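Local coordinates for CurJ (PDB 5TZ6), which probably eliminates water from a polyketide intermediate, including by vinylogous dehydration, as the dehydratase domain of a curacin synthase module, at residues E194-M199 and L258-T263. The protein carries 1 engineered substitution. Numbering follows the deposited sequence.
Sequences EVLCQM and LLWCYT
Tyr262 holds CG anti to its backbone N (chi1 175°), and Glu194 tucks CG between its backbone N and carbonyl carbon (chi1 63°); beyond CG the Glu194 chain runs extended and carries the carboxylate to the phenol across two antiparallel strands. The strands belong to the hotdog fold of polyketide synthase dehydratases. Tyr262 OH donates to Glu194 OE2 at 2.5 Å. The carboxylate oxygen is met on its anti side and lies near the plane of the phenol ring, at its edge. A phenylalanine in place of Tyr262 would probably leave Glu194 OE2 without its hydroxyl donor and the carboxylate freer to turn.

On the face that carries Tyr262, Gln198 runs extended over the six-membered ring of Trp260. Its CG stands 4.2 Å from the ring centroid, a CH-pi contact, while CB touches the rim at CZ3. Leu258 CD2 lies over the same face of the indole, offset toward the rim near NE1. Two residues back, on the same face, Leu196 CD1 packs on Trp260 CE3 at 3.8 Å. Helix 151-157 packs on this side through Leu151, Ile154 and Gln155, and its Arg157 NE makes a long, weak ion pair with Glu194 OE2.

The other face carries Val195, Cys197, Met199, Leu259, Cys261 and Thr263. Val195 CG1 lies beside Thr263 CB. Met199 SD rests on Cys261 CB at 3.7 Å. Further hydrogen bonds run from Gln187 NE2 to Gln198 OE1, from Trp260 NE1 to Gln284 OE1, and between Ser224 OG and Thr263 OG1. Three hydrogen-bonded pairs join the backbones; in the middle one, Cys197 N reaches Cys261 O at 2.9 Å, with an N-H...O angle of 176°.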
ATOM      1  N   GLU A 194      38.003  22.430  10.349  1.00 74.93           N
ATOM      2  CA  GLU A 194      37.585  21.044  10.497  1.00 73.67           C
ATOM      3  C   GLU A 194      37.169  20.815  11.945  1.00 68.79           C
ATOM      4  O   GLU A 194      37.618  21.522  12.851  1.00 69.74           O
ATOM      5  CB  GLU A 194      38.699  20.070  10.069  1.00 79.58           C
ATOM      6  CG  GLU A 194      39.971  20.155  10.903  1.00 85.91           C
ATOM      7  CD  GLU A 194      41.208  19.705  10.135  1.00 91.95           C
ATOM      8  OE1 GLU A 194      42.318  20.191  10.452  1.00 94.90           O
ATOM      9  OE2 GLU A 194      41.071  18.878   9.207  1.00 88.60           O
ATOM     10  N   VAL A 195      36.304  19.829  12.154  1.00 61.69           N
ATOM     11  CA  VAL A 195      35.785  19.520  13.481  1.00 60.99           C
ATOM     12  C   VAL A 195      35.617  18.014  13.609  1.00 60.56           C
ATOM     13  O   VAL A 195      35.220  17.337  12.655  1.00 59.35           O
ATOM     14  CB  VAL A 195      34.447  20.240  13.756  1.00 60.00           C
ATOM     15  CG1 VAL A 195      33.354  19.687  12.859  1.00 50.72           C
ATOM     16  CG2 VAL A 195      34.056  20.099  15.226  1.00 59.41           C
ATOM     17  N   LEU A 196      35.906  17.500  14.805  1.00 54.40           N
ATOM     18  CA  LEU A 196      35.749  16.092  15.143  1.00 59.28           C
ATOM     19  C   LEU A 196      34.830  15.980  16.349  1.00 60.79           C
ATOM     20  O   LEU A 196      35.146  16.499  17.425  1.00 63.70           O
ATOM     21  CB  LEU A 196      37.101  15.439  15.439  1.00 59.17           C
ATOM     22  CG  LEU A 196      37.052  14.037  16.057  1.00 54.81           C
ATOM     23  CD1 LEU A 196      36.715  12.993  15.013  1.00 61.48           C
ATOM     24  CD2 LEU A 196      38.368  13.698  16.752  1.00 58.87           C
ATOM     25  N   CYS A 197      33.685  15.337  16.160  1.00 54.49           N
ATOM     26  CA  CYS A 197      32.704  15.144  17.217  1.00 56.94           C
ATOM     27  C   CYS A 197      32.693  13.686  17.657  1.00 65.13           C
ATOM     28  O   CYS A 197      32.694  12.776  16.822  1.00 64.54           O
ATOM     29  CB  CYS A 197      31.308  15.553  16.752  1.00 60.21           C
ATOM     30  SG  CYS A 197      31.163  17.292  16.324  1.00 69.80           S
ATOM     31  N   GLN A 198      32.705  13.474  18.967  1.00 69.09           N
ATOM     32  CA  GLN A 198      32.382  12.184  19.547  1.00 67.43           C
ATOM     33  C   GLN A 198      30.897  12.153  19.868  1.00 66.03           C
ATOM     34  O   GLN A 198      30.365  13.104  20.460  1.00 75.27           O
ATOM     35  CB  GLN A 198      33.182  11.914  20.816  1.00 70.65           C
ATOM     36  CG  GLN A 198      32.862  10.554  21.402  1.00 80.95           C
ATOM     37  CD  GLN A 198      33.592  10.287  22.690  1.00 94.20           C
ATOM     38  OE1 GLN A 198      33.426  11.011  23.670  1.00 90.66           O
ATOM     39  NE2 GLN A 198      34.409   9.244  22.699  1.00105.23           N
ATOM     40  N   MET A 199      30.249  11.044  19.506  1.00 68.25           N
ATOM     41  CA  MET A 199      28.810  10.876  19.627  1.00 66.41           C
ATOM     42  C   MET A 199      28.475   9.602  20.383  1.00 72.49           C
ATOM     43  O   MET A 199      29.124   8.565  20.199  1.00 76.06           O
ATOM     44  CB  MET A 199      28.138  10.825  18.259  1.00 63.80           C
ATOM     45  CG  MET A 199      27.886  12.184  17.665  1.00 75.18           C
ATOM     46  SD  MET A 199      28.033  12.175  15.882  1.00 75.20           S
ATOM     47  CE  MET A 199      27.267  13.746  15.486  1.00 70.36           C
ATOM     48  N   LEU A 258      29.137   4.353  20.541  1.00 89.90           N
ATOM     49  CA  LEU A 258      30.030   5.483  20.327  1.00 83.99           C
ATOM     50  C   LEU A 258      30.440   5.552  18.863  1.00 79.67           C
ATOM     51  O   LEU A 258      30.910   4.556  18.303  1.00 79.61           O
ATOM     52  CB  LEU A 258      31.265   5.373  21.226  1.00 91.99           C
ATOM     53  CG  LEU A 258      32.135   6.620  21.380  1.00 94.88           C
ATOM     54  CD1 LEU A 258      33.089   6.455  22.560  1.00 95.12           C
ATOM     55  CD2 LEU A 258      32.904   6.919  20.099  1.00 92.16           C
ATOM     56  N   LEU A 259      30.256   6.718  18.245  1.00 74.02           N
ATOM     57  CA  LEU A 259      30.694   6.938  16.873  1.00 69.25           C
ATOM     58  C   LEU A 259      31.503   8.225  16.799  1.00 65.27           C
ATOM     59  O   LEU A 259      31.442   9.072  17.694  1.00 65.64           O
ATOM     60  CB  LEU A 259      29.507   7.034  15.904  1.00 65.26           C
ATOM     61  CG  LEU A 259      28.491   5.896  15.914  1.00 72.88           C
ATOM     62  CD1 LEU A 259      27.432   6.160  14.859  1.00 72.88           C
ATOM     63  CD2 LEU A 259      29.168   4.544  15.693  1.00 81.82           C
ATOM     64  N   TRP A 260      32.260   8.370  15.712  1.00 64.98           N
ATOM     65  CA  TRP A 260      33.036   9.576  15.468  1.00 68.36           C
ATOM     66  C   TRP A 260      32.534  10.242  14.195  1.00 69.99           C
ATOM     67  O   TRP A 260      32.218   9.561  13.218  1.00 75.82           O
ATOM     68  CB  TRP A 260      34.528   9.270  15.337  1.00 68.59           C
ATOM     69  CG  TRP A 260      35.170   8.765  16.598  1.00 76.58           C
ATOM     70  CD1 TRP A 260      35.430   7.463  16.919  1.00 81.19           C
ATOM     71  CD2 TRP A 260      35.644   9.550  17.700  1.00 73.92           C
ATOM     72  NE1 TRP A 260      36.030   7.391  18.152  1.00 92.00           N
ATOM     73  CE2 TRP A 260      36.176   8.658  18.652  1.00 83.66           C
ATOM     74  CE3 TRP A 260      35.673  10.922  17.973  1.00 69.89           C
ATOM     75  CZ2 TRP A 260      36.727   9.091  19.853  1.00 89.61           C
ATOM     76  CZ3 TRP A 260      36.221  11.350  19.163  1.00 84.72           C
ATOM     77  CH2 TRP A 260      36.740  10.437  20.092  1.00 93.86           C
ATOM     78  N   CYS A 261      32.473  11.571  14.206  1.00 62.87           N
ATOM     79  CA  CYS A 261      31.994  12.343  13.068  1.00 60.47           C
ATOM     80  C   CYS A 261      33.014  13.421  12.727  1.00 64.88           C
ATOM     81  O   CYS A 261      33.215  14.356  13.509  1.00 81.46           O
ATOM     82  CB  CYS A 261      30.633  12.969  13.359  1.00 63.14           C
ATOM     83  SG  CYS A 261      30.049  13.984  12.002  1.00 71.57           S
ATOM     84  N   TYR A 262      33.628  13.313  11.555  1.00 57.90           N
ATOM     85  CA  TYR A 262      34.621  14.268  11.085  1.00 52.07           C
ATOM     86  C   TYR A 262      34.009  15.123   9.987  1.00 54.79           C
ATOM     87  O   TYR A 262      33.422  14.597   9.043  1.00 58.73           O
ATOM     88  CB  TYR A 262      35.865  13.547  10.571  1.00 58.80           C
ATOM     89  CG  TYR A 262      36.910  14.449   9.954  1.00 69.94           C
ATOM     90  CD1 TYR A 262      37.492  15.475  10.687  1.00 67.68           C
ATOM     91  CD2 TYR A 262      37.341  14.251   8.644  1.00 69.49           C
ATOM     92  CE1 TYR A 262      38.454  16.295  10.127  1.00 74.04           C
ATOM     93  CE2 TYR A 262      38.307  15.064   8.077  1.00 70.65           C
ATOM     94  CZ  TYR A 262      38.859  16.085   8.822  1.00 79.82           C
ATOM     95  OH  TYR A 262      39.819  16.900   8.265  1.00 83.02           O
ATOM     96  N   THR A 263      34.130  16.436  10.122  1.00 64.06           N
ATOM     97  CA  THR A 263      33.525  17.377   9.193  1.00 58.29           C
ATOM     98  C   THR A 263      34.562  18.410   8.796  1.00 60.50           C
ATOM     99  O   THR A 263      35.385  18.819   9.620  1.00 67.42           O
ATOM    100  CB  THR A 263      32.310  18.098   9.810  1.00 63.59           C
ATOM    101  OG1 THR A 263      31.292  17.147  10.152  1.00 68.50           O
ATOM    102  CG2 THR A 263      31.742  19.117   8.833  1.00 63.80           C
TER